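Local coordinates for CLIP-associating protein 2 (Mus musculus, PDB 3WOZ) that probably binds microtubules or tubulin through its TOG domains, built of HEAT repeats, and contributes to the control of microtubule dynamics, at residues 31-36 with 67-72; 42-47 with 71-76; 119-124 with 160-165; 153-158 with 196-201. All coordinates share one frame; numbering follows the deposited sequence.

Interaction 1: 31-36 with 67-72; sequences NLLKNQ and LETLVD
Leu33 and Asp72 bring the last turn of helix 19-34 against helix 60-77, their CA atoms, 6.6 Å apart, being the closest CA pair between 31-36 and 67-72. CD1 of Leu33 lies 3.9 Å from CG2 of Thr69 and 4.0 Å from CB of Asp72, one methyl touching side chains three residues apart on the same helix face. Thr69 fits because its CG2, anti to the backbone N, faces the leucine, while OG1 is hydrogen-bonded to Met65 O, with Gln30 OE1 a second partner. Lys34, nearer solvent, bends at chi2 (-88°) and lays its CE 3.5 Å from OD2 of Asp72; its NZ stays 4.2 Å from Asp72 OD1, an attraction of opposite charges short of a salt bridge. An alanine at Asp72 would keep the CB that Leu33 touches but would probably leave the Lys34 ammonium without this nearby negative charge. Just beyond, helix 19-34 ends in a Schellman motif with Gln36 (positive phi) as C-prime residue, within the helix-on-helix layering of a HEAT-repeat TOG domain.

Interaction 2: 42-47 with 71-76; sequences IELKRL and VDFIQV
The Phe73 ring and the Leu47 side chain reach out from opposite directions and meet between helices 41-54 and 60-77, whose backbones stay well apart: the nearest CA atoms, those of Leu47 and Phe73, are 9.9 Å from each other. Phe73 covers about half of that distance, its CG standing anti to the backbone N (chi1 176°) and throwing the ring out from its helix. Its CE2 corner receives two leucine methyls, CD2 of Leu47 at 3.5 Å and CD1 of Leu44 at 3.6 Å, both oblique to the ring. CG of Leu47 also comes near CE2 of Phe73, whereas CD1 of Leu44 also lies 3.7 Å from CZ of Phe73. A long flat residue facing two branched ones suits so wide a separation. Beyond the two segments Phe51 makes an edge-to-face pair with the Phe73 ring, and Leu29 and Leu11 touch Leu47. With no hydrogen bond or ion pair between 42-47 and 71-76, cohesion here rests on dispersion and on the burial of hydrocarbon.

Interaction 3: 119-124 with 160-165; sequences FPNDLQ and PRDFTN
Asn121 and Asp122, in the first turn of helix 121-133, meet Asp162 of the short 3-10 turn 160-162, a surface contact between a helix start and an inter-helix loop in the HEAT-repeat array. Pro120, at the N-cap position, has no N-H to satisfy, and its carbonyl O accepts from Gln124 N. Asn121 follows and turns its CB to OD1 of Asp162, 3.6 Å away, while its amide serves two partners: OD1 accepts from Gln157 NE2, and ND2 donates a hydrogen bond to a water. Next comes Asp122, whose CB lies 3.6 Å from OD2 of Asp162, so the two Asp162 oxygens rest against successive CB atoms. With CG between the backbone N and the carbonyl carbon (chi1 59°), Asp122 folds its carboxylate back toward its own helix, and OD1 takes a weak bond from Leu123 N. Asp162 OD1 also accepts from Asp159 N, which ties the carboxylate to the backbone just ahead of the turn. A leucine in place of Asp162 would probably leave the bridging water and the Asp159 N-H without their acceptor. That water sits 3.0 Å from ND2 of Asn121 and donates to OD1 of Asp162 at 2.8 Å.

Interaction 4: 153-158 with 196-201; sequences TLAKQM and LISLFE
Two helices of the HEAT-repeat solenoid, 141-155 and 186-202, come close at the small residues Ala155 and Ser198, whose CA atoms are 6.1 Å apart. Such an approach calls for short side chains, and here a methyl meets a hydroxymethyl: CB of Ala155 lies 3.8 Å from CB of Ser198. The OG of Ser198 is also close to that methyl, but the hydroxyl is hydrogen-bonded within its own helix, chiefly to Ser194 O, with Val195 O a second partner. It sits between the backbone N and the carbonyl carbon (chi1 52°), which turns it back toward the preceding turn. A serine can therefore be buried here beside an alanine without a polar partner across the interface. Leu199 adds to the apolar patch, its CD2 standing 4.2 Å from CB of Ala155. At the exposed margin Lys156 curls back, bent at chi2 (-61°) and chi4, and lays its CE 3.9 Å from CB of Ser198; its NZ makes a salt bridge to Glu152, so the aliphatic part serves the contact while the charge is paired within its own part of the chain. Around this, helix 121-133 packs against Leu154, helix 167-179 against Leu196, and helix 216-226 against Ile197 and Phe200, while Phe163, from the loop between helices 141-155 and 167-179, touches Leu199 and Met158 (present as selenomethionine).

Overall arrangement
Interactions 1 and 2 share helix 60-77, which presents Thr69 and Asp72 to helix 19-34 and Phe73 to helix 41-54; their centres are 9 Å apart, and Leu33 CD1 packs on the backbone of Phe73. Interactions 3 and 4 form a second pair, centres 11 Å apart, interleaved along the chain and probably hydrogen-bonded through Asn121 and Gln157. Chemistry follows burial. Interaction 2 is buried and wholly apolar; interaction 4, also buried, brings helices close through small residues; interaction 1, partly buried, grades from leucine packing to charge at its margin; interaction 3, on the surface, uses water. Ile74 packing on Phe119 joins interactions 2 and 3.

Interaction 1: 31-36 with 67-72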
loop_
_atom_site.group_PDB
_atom_site.type_symbol
_atom_site.label_atom_id
_atom_site.label_comp_id
_atom_site.label_asym_id
_atom_site.label_seq_id
_atom_site.Cartn_x
_atom_site.Cartn_y
_atom_site.Cartn_z
ATOM N N ASN A 31 1.548 0.562 -24.371
ATOM C CA ASN A 31 1.487 -0.247 -25.582
ATOM C C ASN A 31 2.300 -1.542 -25.449
ATOM O O ASN A 31 1.809 -2.619 -25.798
ATOM C CB ASN A 31 1.955 0.567 -26.789
ATOM C CG ASN A 31 1.239 0.176 -28.068
ATOM O OD1 ASN A 31 1.868 -0.253 -29.031
ATOM N ND2 ASN A 31 -0.082 0.322 -28.080
ATOM N N LEU A 32 3.525 -1.421 -24.927
ATOM C CA LEU A 32 4.397 -2.574 -24.664
ATOM C C LEU A 32 3.713 -3.600 -23.768
ATOM O O LEU A 32 3.822 -4.807 -24.001
ATOM C CB LEU A 32 5.714 -2.145 -23.996
ATOM C CG LEU A 32 6.776 -1.278 -24.677
ATOM C CD1 LEU A 32 7.961 -1.109 -23.735
ATOM C CD2 LEU A 32 7.245 -1.852 -26.007
ATOM N N LEU A 33 3.018 -3.115 -22.742
ATOM C CA LEU A 33 2.311 -3.979 -21.800
ATOM C C LEU A 33 1.079 -4.633 -22.433
ATOM O O LEU A 33 0.843 -5.826 -22.245
ATOM C CB LEU A 33 1.934 -3.203 -20.534
ATOM C CG LEU A 33 3.093 -2.663 -19.689
ATOM C CD1 LEU A 33 2.594 -1.618 -18.708
ATOM C CD2 LEU A 33 3.836 -3.785 -18.959
ATOM N N LYS A 34 0.308 -3.850 -23.186
ATOM C CA LYS A 34 -0.861 -4.371 -23.903
ATOM C C LYS A 34 -0.456 -5.417 -24.951
ATOM O O LYS A 34 -1.142 -6.419 -25.129
ATOM C CB LYS A 34 -1.658 -3.239 -24.561
ATOM C CG LYS A 34 -2.275 -2.236 -23.590
ATOM C CD LYS A 34 -3.652 -2.658 -23.101
ATOM C CE LYS A 34 -4.137 -1.762 -21.960
ATOM N NZ LYS A 34 -3.909 -0.306 -22.235
ATOM N N ASN A 35 0.669 -5.183 -25.623
ATOM C CA ASN A 35 1.179 -6.114 -26.629
ATOM C C ASN A 35 2.027 -7.234 -26.022
ATOM O O ASN A 35 2.677 -7.988 -26.749
ATOM C CB ASN A 35 1.986 -5.364 -27.694
ATOM C CG ASN A 35 1.139 -4.402 -28.510
ATOM O OD1 ASN A 35 -0.085 -4.529 -28.575
ATOM N ND2 ASN A 35 1.792 -3.436 -29.144
ATOM N N GLN A 36 2.017 -7.326 -24.691
ATOM C CA GLN A 36 2.833 -8.293 -23.942
ATOM C C GLN A 36 4.265 -8.400 -24.489
ATOM O O GLN A 36 4.791 -9.496 -24.684
ATOM C CB GLN A 36 2.157 -9.669 -23.894
ATOM C CG GLN A 36 0.831 -9.716 -23.121
ATOM C CD GLN A 36 0.985 -10.000 -21.621
ATOM O OE1 GLN A 36 -0.010 -10.087 -20.900
ATOM N NE2 GLN A 36 2.224 -10.153 -21.152
ATOM N N LEU A 67 -0.272 6.398 -12.803
ATOM C CA LEU A 67 -1.209 5.608 -11.998
ATOM C C LEU A 67 -2.020 4.604 -12.819
ATOM O O LEU A 67 -2.268 3.489 -12.361
ATOM C CB LEU A 67 -2.161 6.515 -11.219
ATOM C CG LEU A 67 -1.564 7.321 -10.064
ATOM C CD1 LEU A 67 -2.635 8.228 -9.488
ATOM C CD2 LEU A 67 -0.951 6.407 -8.974
ATOM N N GLU A 68 -2.428 5.007 -14.022
ATOM C CA GLU A 68 -3.180 4.127 -14.922
ATOM C C GLU A 68 -2.316 3.010 -15.491
ATOM O O GLU A 68 -2.787 1.895 -15.676
ATOM C CB GLU A 68 -3.808 4.920 -16.069
ATOM C CG GLU A 68 -4.982 5.768 -15.644
ATOM C CD GLU A 68 -5.436 6.743 -16.717
ATOM O OE1 GLU A 68 -4.575 7.392 -17.351
ATOM O OE2 GLU A 68 -6.663 6.866 -16.914
ATOM N N THR A 69 -1.061 3.326 -15.783
ATOM C CA THR A 69 -0.110 2.355 -16.316
ATOM C C THR A 69 0.244 1.290 -15.271
ATOM O O THR A 69 0.504 0.138 -15.621
ATOM C CB THR A 69 1.174 3.059 -16.811
ATOM O OG1 THR A 69 0.814 4.207 -17.584
ATOM C CG2 THR A 69 2.023 2.127 -17.678
ATOM N N LEU A 70 0.240 1.682 -13.995
ATOM C CA LEU A 70 0.555 0.775 -12.883
ATOM C C LEU A 70 -0.329 -0.464 -12.870
ATOM O O LEU A 70 0.143 -1.560 -12.561
ATOM C CB LEU A 70 0.434 1.489 -11.529
ATOM C CG LEU A 70 1.643 2.174 -10.880
ATOM C CD1 LEU A 70 1.233 2.752 -9.527
ATOM C CD2 LEU A 70 2.820 1.212 -10.698
ATOM N N VAL A 71 -1.604 -0.282 -13.216
ATOM C CA VAL A 71 -2.587 -1.367 -13.212
ATOM C C VAL A 71 -2.134 -2.494 -14.141
ATOM O O VAL A 71 -2.066 -3.651 -13.733
ATOM C CB VAL A 71 -3.999 -0.856 -13.603
ATOM C CG1 VAL A 71 -4.979 -2.016 -13.804
ATOM C CG2 VAL A 71 -4.524 0.100 -12.542
ATOM N N ASP A 72 -1.798 -2.129 -15.376
ATOM C CA ASP A 72 -1.291 -3.068 -16.376
ATOM C C ASP A 72 0.067 -3.644 -16.002
ATOM O O ASP A 72 0.330 -4.822 -16.237
ATOM C CB ASP A 72 -1.192 -2.375 -17.734
ATOM C CG ASP A 72 -2.543 -2.036 -18.298
ATOM O OD1 ASP A 72 -2.935 -0.845 -18.236
ATOM O OD2 ASP A 72 -3.223 -2.968 -18.775
#

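Interaction 2: 42-47 with 71-76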
loop_
_atom_site.group_PDB
_atom_site.type_symbol
_atom_site.label_atom_id
_atom_site.label_comp_id
_atom_site.label_asym_id
_atom_site.label_seq_id
_atom_site.Cartn_x
_atom_site.Cartn_y
_atom_site.Cartn_z
ATOM N N ILE A 42 16.916 -6.755 -15.920
ATOM C CA ILE A 42 17.497 -5.433 -15.658
ATOM C C ILE A 42 16.615 -4.300 -16.192
ATOM O O ILE A 42 16.648 -3.189 -15.669
ATOM C CB ILE A 42 18.969 -5.264 -16.163
ATOM C CG1 ILE A 42 19.023 -4.953 -17.659
ATOM C CG2 ILE A 42 19.840 -6.466 -15.792
ATOM C CD1 ILE A 42 19.985 -3.825 -18.003
ATOM N N GLU A 43 15.834 -4.586 -17.229
ATOM C CA GLU A 43 14.873 -3.619 -17.750
ATOM C C GLU A 43 13.764 -3.380 -16.727
ATOM O O GLU A 43 13.410 -2.230 -16.449
ATOM C CB GLU A 43 14.288 -4.089 -19.084
ATOM C CG GLU A 43 15.251 -3.951 -20.265
ATOM C CD GLU A 43 14.757 -4.646 -21.526
ATOM O OE1 GLU A 43 15.126 -4.199 -22.631
ATOM O OE2 GLU A 43 14.002 -5.636 -21.415
ATOM N N LEU A 44 13.242 -4.470 -16.163
ATOM C CA LEU A 44 12.223 -4.404 -15.118
ATOM C C LEU A 44 12.743 -3.666 -13.888
ATOM O O LEU A 44 12.030 -2.852 -13.304
ATOM C CB LEU A 44 11.738 -5.808 -14.730
ATOM C CG LEU A 44 10.717 -5.885 -13.587
ATOM C CD1 LEU A 44 9.342 -5.446 -14.063
ATOM C CD2 LEU A 44 10.653 -7.279 -12.988
ATOM N N LYS A 45 13.984 -3.959 -13.503
ATOM C CA LYS A 45 14.638 -3.282 -12.388
ATOM C C LYS A 45 14.719 -1.771 -12.641
ATOM O O LYS A 45 14.393 -0.973 -11.762
ATOM C CB LYS A 45 16.029 -3.869 -12.142
ATOM C CG LYS A 45 16.762 -3.288 -10.940
ATOM C CD LYS A 45 18.166 -3.871 -10.822
ATOM C CE LYS A 45 18.934 -3.251 -9.660
ATOM N NZ LYS A 45 18.343 -3.613 -8.338
ATOM N N ARG A 46 15.134 -1.394 -13.847
ATOM C CA ARG A 46 15.208 0.010 -14.247
ATOM C C ARG A 46 13.825 0.677 -14.257
ATOM O O ARG A 46 13.684 1.824 -13.823
ATOM C CB ARG A 46 15.897 0.148 -15.610
ATOM C CG ARG A 46 15.855 1.551 -16.215
ATOM C CD ARG A 46 17.038 1.784 -17.141
ATOM N NE ARG A 46 16.768 2.777 -18.185
ATOM C CZ ARG A 46 16.829 4.097 -18.017
ATOM N NH1 ARG A 46 17.132 4.614 -16.830
ATOM N NH2 ARG A 46 16.575 4.904 -19.039
ATOM N N LEU A 47 12.814 -0.045 -14.738
ATOM C CA LEU A 47 11.447 0.474 -14.761
ATOM C C LEU A 47 10.902 0.705 -13.347
ATOM O O LEU A 47 10.231 1.709 -13.097
ATOM C CB LEU A 47 10.518 -0.440 -15.575
ATOM C CG LEU A 47 9.017 -0.111 -15.651
ATOM C CD1 LEU A 47 8.758 1.367 -15.942
ATOM C CD2 LEU A 47 8.348 -0.979 -16.694
ATOM N N VAL A 71 -1.604 -0.282 -13.216
ATOM C CA VAL A 71 -2.587 -1.367 -13.212
ATOM C C VAL A 71 -2.134 -2.494 -14.141
ATOM O O VAL A 71 -2.066 -3.651 -13.733
ATOM C CB VAL A 71 -3.999 -0.856 -13.603
ATOM C CG1 VAL A 71 -4.979 -2.016 -13.804
ATOM C CG2 VAL A 71 -4.524 0.100 -12.542
ATOM N N ASP A 72 -1.798 -2.129 -15.376
ATOM C CA ASP A 72 -1.291 -3.068 -16.376
ATOM C C ASP A 72 0.067 -3.644 -16.002
ATOM O O ASP A 72 0.330 -4.822 -16.237
ATOM C CB ASP A 72 -1.192 -2.375 -17.734
ATOM C CG ASP A 72 -2.543 -2.036 -18.298
ATOM O OD1 ASP A 72 -2.935 -0.845 -18.236
ATOM O OD2 ASP A 72 -3.223 -2.968 -18.775
ATOM N N PHE A 73 0.919 -2.795 -15.432
ATOM C CA PHE A 73 2.267 -3.180 -15.026
ATOM C C PHE A 73 2.221 -4.226 -13.927
ATOM O O PHE A 73 2.887 -5.257 -14.025
ATOM C CB PHE A 73 3.051 -1.944 -14.573
ATOM C CG PHE A 73 4.423 -2.244 -14.035
ATOM C CD1 PHE A 73 4.717 -2.022 -12.694
ATOM C CD2 PHE A 73 5.426 -2.730 -14.869
ATOM C CE1 PHE A 73 5.986 -2.277 -12.193
ATOM C CE2 PHE A 73 6.693 -2.995 -14.374
ATOM C CZ PHE A 73 6.977 -2.759 -13.036
ATOM N N ILE A 74 1.420 -3.963 -12.894
ATOM C CA ILE A 74 1.226 -4.911 -11.808
ATOM C C ILE A 74 0.626 -6.227 -12.323
ATOM O O ILE A 74 1.115 -7.304 -11.986
ATOM C CB ILE A 74 0.353 -4.323 -10.670
ATOM C CG1 ILE A 74 1.060 -3.136 -10.003
ATOM C CG2 ILE A 74 0.029 -5.391 -9.635
ATOM C CD1 ILE A 74 0.124 -2.188 -9.270
ATOM N N GLN A 75 -0.420 -6.135 -13.142
ATOM C CA GLN A 75 -1.095 -7.331 -13.657
ATOM C C GLN A 75 -0.187 -8.229 -14.503
ATOM O O GLN A 75 -0.283 -9.447 -14.430
ATOM C CB GLN A 75 -2.370 -6.957 -14.416
ATOM C CG GLN A 75 -3.521 -6.589 -13.490
ATOM C CD GLN A 75 -4.682 -5.924 -14.203
ATOM O OE1 GLN A 75 -4.569 -5.517 -15.361
ATOM N NE2 GLN A 75 -5.806 -5.805 -13.509
ATOM N N VAL A 76 0.707 -7.622 -15.276
ATOM C CA VAL A 76 1.610 -8.373 -16.148
ATOM C C VAL A 76 2.813 -8.959 -15.393
ATOM O O VAL A 76 3.209 -10.094 -15.649
ATOM C CB VAL A 76 2.052 -7.511 -17.369
ATOM C CG1 VAL A 76 3.280 -8.101 -18.080
ATOM C CG2 VAL A 76 0.889 -7.345 -18.345
#

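Interaction 3: 119-124 with 160-165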
loop_
_atom_site.group_PDB
_atom_site.type_symbol
_atom_site.label_atom_id
_atom_site.label_comp_id
_atom_site.label_asym_id
_atom_site.label_seq_id
_atom_site.Cartn_x
_atom_site.Cartn_y
_atom_site.Cartn_z
ATOM N N PHE A 119 -0.692 -9.946 -4.961
ATOM C CA PHE A 119 0.498 -10.344 -4.200
ATOM C C PHE A 119 0.127 -11.216 -3.010
ATOM O O PHE A 119 -0.986 -11.104 -2.508
ATOM C CB PHE A 119 1.260 -9.103 -3.721
ATOM C CG PHE A 119 1.876 -8.301 -4.828
ATOM C CD1 PHE A 119 3.113 -8.662 -5.364
ATOM C CD2 PHE A 119 1.231 -7.173 -5.333
ATOM C CE1 PHE A 119 3.691 -7.917 -6.386
ATOM C CE2 PHE A 119 1.800 -6.425 -6.360
ATOM C CZ PHE A 119 3.032 -6.795 -6.886
ATOM N N PRO A 120 1.061 -12.073 -2.537
ATOM C CA PRO A 120 0.742 -12.897 -1.361
ATOM C C PRO A 120 0.317 -12.042 -0.173
ATOM O O PRO A 120 0.881 -10.973 0.048
ATOM C CB PRO A 120 2.062 -13.620 -1.058
ATOM C CG PRO A 120 2.817 -13.601 -2.346
ATOM C CD PRO A 120 2.431 -12.317 -3.028
ATOM N N ASN A 121 -0.676 -12.516 0.572
ATOM C CA ASN A 121 -1.243 -11.760 1.684
ATOM C C ASN A 121 -0.269 -11.530 2.846
ATOM O O ASN A 121 -0.192 -10.421 3.380
ATOM C CB ASN A 121 -2.530 -12.425 2.187
ATOM C CG ASN A 121 -3.692 -12.295 1.203
ATOM O OD1 ASN A 121 -3.824 -11.290 0.497
ATOM N ND2 ASN A 121 -4.554 -13.310 1.172
ATOM N N ASP A 122 0.461 -12.576 3.236
ATOM C CA ASP A 122 1.415 -12.477 4.346
ATOM C C ASP A 122 2.461 -11.394 4.087
ATOM O O ASP A 122 2.714 -10.557 4.957
ATOM C CB ASP A 122 2.069 -13.837 4.665
ATOM C CG ASP A 122 2.830 -14.433 3.485
ATOM O OD1 ASP A 122 2.512 -14.115 2.312
ATOM O OD2 ASP A 122 3.751 -15.241 3.735
ATOM N N LEU A 123 3.026 -11.399 2.880
ATOM C CA LEU A 123 4.013 -10.397 2.454
ATOM C C LEU A 123 3.457 -8.966 2.493
ATOM O O LEU A 123 4.130 -8.044 2.975
ATOM C CB LEU A 123 4.540 -10.707 1.048
ATOM C CG LEU A 123 5.323 -11.995 0.745
ATOM C CD1 LEU A 123 5.787 -11.957 -0.699
ATOM C CD2 LEU A 123 6.523 -12.208 1.670
ATOM N N GLN A 124 2.238 -8.786 1.982
ATOM C CA GLN A 124 1.544 -7.499 2.061
ATOM C C GLN A 124 1.368 -7.082 3.515
ATOM O O GLN A 124 1.644 -5.941 3.878
ATOM C CB GLN A 124 0.158 -7.579 1.428
ATOM C CG GLN A 124 0.114 -7.812 -0.062
ATOM C CD GLN A 124 -1.297 -7.659 -0.587
ATOM O OE1 GLN A 124 -1.878 -8.592 -1.139
ATOM N NE2 GLN A 124 -1.872 -6.486 -0.374
ATOM N N PRO A 160 -5.909 -17.125 8.421
ATOM C CA PRO A 160 -5.624 -16.899 9.844
ATOM C C PRO A 160 -4.131 -16.937 10.209
ATOM O O PRO A 160 -3.689 -16.149 11.046
ATOM C CB PRO A 160 -6.376 -18.040 10.532
ATOM C CG PRO A 160 -7.533 -18.303 9.632
ATOM C CD PRO A 160 -7.013 -18.089 8.234
ATOM N N ARG A 161 -3.359 -17.819 9.576
ATOM C CA ARG A 161 -1.933 -17.952 9.905
ATOM C C ARG A 161 -1.035 -16.940 9.177
ATOM O O ARG A 161 0.197 -17.031 9.234
ATOM C CB ARG A 161 -1.450 -19.402 9.706
ATOM C CG ARG A 161 -0.128 -19.788 10.420
ATOM C CD ARG A 161 0.061 -19.120 11.796
ATOM N NE ARG A 161 -0.948 -19.516 12.778
ATOM C CZ ARG A 161 -1.378 -18.744 13.775
ATOM N NH1 ARG A 161 -0.901 -17.514 13.930
ATOM N NH2 ARG A 161 -2.299 -19.197 14.617
ATOM N N ASP A 162 -1.654 -15.965 8.514
ATOM C CA ASP A 162 -0.915 -14.826 7.974
ATOM C C ASP A 162 -0.716 -13.782 9.075
ATOM O O ASP A 162 0.106 -12.875 8.944
ATOM C CB ASP A 162 -1.650 -14.207 6.782
ATOM C CG ASP A 162 -1.677 -15.113 5.561
ATOM O OD1 ASP A 162 -2.630 -14.990 4.764
ATOM O OD2 ASP A 162 -0.754 -15.937 5.388
ATOM N N PHE A 163 -1.480 -13.925 10.156
ATOM C CA PHE A 163 -1.412 -13.022 11.296
ATOM C C PHE A 163 -0.857 -13.741 12.529
ATOM O O PHE A 163 -1.501 -14.639 13.078
ATOM C CB PHE A 163 -2.793 -12.427 11.581
ATOM C CG PHE A 163 -2.872 -11.646 12.865
ATOM C CD1 PHE A 163 -3.585 -12.143 13.951
ATOM C CD2 PHE A 163 -2.237 -10.416 12.991
ATOM C CE1 PHE A 163 -3.666 -11.423 15.144
ATOM C CE2 PHE A 163 -2.310 -9.691 14.182
ATOM C CZ PHE A 163 -3.024 -10.198 15.259
ATOM N N THR A 164 0.339 -13.337 12.954
ATOM C CA THR A 164 1.019 -13.967 14.087
ATOM C C THR A 164 1.407 -12.964 15.175
ATOM O O THR A 164 1.672 -11.788 14.894
ATOM C CB THR A 164 2.288 -14.743 13.650
ATOM O OG1 THR A 164 3.143 -13.886 12.887
ATOM C CG2 THR A 164 1.926 -15.962 12.813
ATOM N N ASN A 165 1.437 -13.446 16.415
ATOM C CA ASN A 165 1.868 -12.654 17.561
ATOM C C ASN A 165 3.391 -12.551 17.612
ATOM O O ASN A 165 4.062 -13.326 18.297
ATOM C CB ASN A 165 1.306 -13.236 18.869
ATOM C CG ASN A 165 1.635 -12.382 20.089
ATOM O OD1 ASN A 165 1.925 -11.193 19.973
ATOM N ND2 ASN A 165 1.587 -12.994 21.267
HETATM O O HOH W 1 -3.554 -15.936 2.266
#

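Interaction 4: 153-158 with 196-201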
loop_
_atom_site.group_PDB
_atom_site.type_symbol
_atom_site.label_atom_id
_atom_site.label_comp_id
_atom_site.label_asym_id
_atom_site.label_seq_id
_atom_site.Cartn_x
_atom_site.Cartn_y
_atom_site.Cartn_z
ATOM N N THR A 153 -9.236 -4.294 4.736
ATOM C CA THR A 153 -9.631 -5.011 3.517
ATOM C C THR A 153 -8.768 -6.259 3.298
ATOM O O THR A 153 -9.269 -7.301 2.873
ATOM C CB THR A 153 -9.592 -4.090 2.281
ATOM O OG1 THR A 153 -10.267 -2.863 2.580
ATOM C CG2 THR A 153 -10.263 -4.748 1.084
ATOM N N LEU A 154 -7.475 -6.154 3.606
ATOM C CA LEU A 154 -6.558 -7.289 3.486
ATOM C C LEU A 154 -6.927 -8.394 4.471
ATOM O O LEU A 154 -6.807 -9.579 4.157
ATOM C CB LEU A 154 -5.101 -6.850 3.699
ATOM C CG LEU A 154 -4.013 -7.896 3.412
ATOM C CD1 LEU A 154 -3.914 -8.199 1.919
ATOM C CD2 LEU A 154 -2.665 -7.448 3.954
ATOM N N ALA A 155 -7.389 -7.992 5.652
ATOM C CA ALA A 155 -7.798 -8.928 6.697
ATOM C C ALA A 155 -8.998 -9.779 6.285
ATOM O O ALA A 155 -9.134 -10.918 6.735
ATOM C CB ALA A 155 -8.092 -8.181 7.991
ATOM N N LYS A 156 -9.854 -9.224 5.426
ATOM C CA LYS A 156 -11.033 -9.928 4.918
ATOM C C LYS A 156 -10.687 -11.017 3.900
ATOM O O LYS A 156 -11.517 -11.875 3.599
ATOM C CB LYS A 156 -12.042 -8.945 4.297
ATOM C CG LYS A 156 -12.445 -7.761 5.182
ATOM C CD LYS A 156 -13.116 -8.203 6.480
ATOM C CE LYS A 156 -13.324 -7.032 7.431
ATOM N NZ LYS A 156 -14.397 -6.108 6.963
ATOM N N GLN A 157 -9.470 -10.976 3.364
ATOM C CA GLN A 157 -9.045 -11.959 2.367
ATOM C C GLN A 157 -7.884 -12.853 2.834
ATOM O O GLN A 157 -7.477 -13.774 2.125
ATOM C CB GLN A 157 -8.717 -11.268 1.030
ATOM C CG GLN A 157 -7.493 -10.347 1.041
ATOM C CD GLN A 157 -7.202 -9.723 -0.320
ATOM O OE1 GLN A 157 -8.072 -9.105 -0.932
ATOM N NE2 GLN A 157 -5.970 -9.871 -0.791
HETATM N N MSE A 158 -7.361 -12.577 4.025
HETATM C CA MSE A 158 -6.213 -13.307 4.564
HETATM C C MSE A 158 -6.558 -14.689 5.106
HETATM O O MSE A 158 -7.712 -14.981 5.415
HETATM C CB MSE A 158 -5.566 -12.502 5.687
HETATM C CG MSE A 158 -4.448 -11.592 5.251
HETATM SE SE MSE A 158 -4.055 -10.289 6.632
HETATM C CE MSE A 158 -3.107 -11.398 7.929
ATOM N N LEU A 196 -8.888 -3.511 14.343
ATOM C CA LEU A 196 -8.816 -4.357 15.538
ATOM C C LEU A 196 -9.883 -5.445 15.523
ATOM O O LEU A 196 -9.602 -6.593 15.859
ATOM C CB LEU A 196 -8.914 -3.516 16.817
ATOM C CG LEU A 196 -7.773 -2.533 17.097
ATOM C CD1 LEU A 196 -8.065 -1.716 18.342
ATOM C CD2 LEU A 196 -6.431 -3.243 17.230
ATOM N N ILE A 197 -11.095 -5.076 15.115
ATOM C CA ILE A 197 -12.203 -6.019 14.970
ATOM C C ILE A 197 -11.856 -7.120 13.967
ATOM O O ILE A 197 -11.972 -8.308 14.280
ATOM C CB ILE A 197 -13.522 -5.299 14.549
ATOM C CG1 ILE A 197 -14.097 -4.462 15.705
ATOM C CG2 ILE A 197 -14.563 -6.291 14.010
ATOM C CD1 ILE A 197 -14.648 -5.264 16.885
ATOM N N SER A 198 -11.422 -6.718 12.774
ATOM C CA SER A 198 -11.114 -7.665 11.701
ATOM C C SER A 198 -9.983 -8.628 12.064
ATOM O O SER A 198 -10.079 -9.820 11.784
ATOM C CB SER A 198 -10.814 -6.940 10.384
ATOM O OG SER A 198 -9.835 -5.932 10.558
ATOM N N LEU A 199 -8.925 -8.114 12.690
ATOM C CA LEU A 199 -7.808 -8.962 13.120
ATOM C C LEU A 199 -8.223 -9.940 14.221
ATOM O O LEU A 199 -7.762 -11.083 14.246
ATOM C CB LEU A 199 -6.606 -8.123 13.567
ATOM C CG LEU A 199 -5.905 -7.231 12.533
ATOM C CD1 LEU A 199 -4.730 -6.506 13.171
ATOM C CD2 LEU A 199 -5.447 -8.012 11.303
ATOM N N PHE A 200 -9.100 -9.489 15.117
ATOM C CA PHE A 200 -9.650 -10.349 16.167
ATOM C C PHE A 200 -10.475 -11.482 15.560
ATOM O O PHE A 200 -10.282 -12.646 15.911
ATOM C CB PHE A 200 -10.493 -9.533 17.155
ATOM C CG PHE A 200 -11.077 -10.347 18.285
ATOM C CD1 PHE A 200 -10.303 -10.688 19.393
ATOM C CD2 PHE A 200 -12.406 -10.759 18.248
ATOM C CE1 PHE A 200 -10.840 -11.437 20.439
ATOM C CE2 PHE A 200 -12.951 -11.507 19.292
ATOM C CZ PHE A 200 -12.167 -11.843 20.388
ATOM N N GLU A 201 -11.376 -11.136 14.642
ATOM C CA GLU A 201 -12.238 -12.118 13.984
ATOM C C GLU A 201 -11.484 -13.030 13.015
ATOM O O GLU A 201 -11.930 -14.145 12.737
ATOM C CB GLU A 201 -13.414 -11.428 13.279
ATOM C CG GLU A 201 -14.503 -10.934 14.233
ATOM C CD GLU A 201 -15.699 -10.314 13.522
ATOM O OE1 GLU A 201 -16.155 -9.240 13.967
ATOM O OE2 GLU A 201 -16.187 -10.894 12.525
#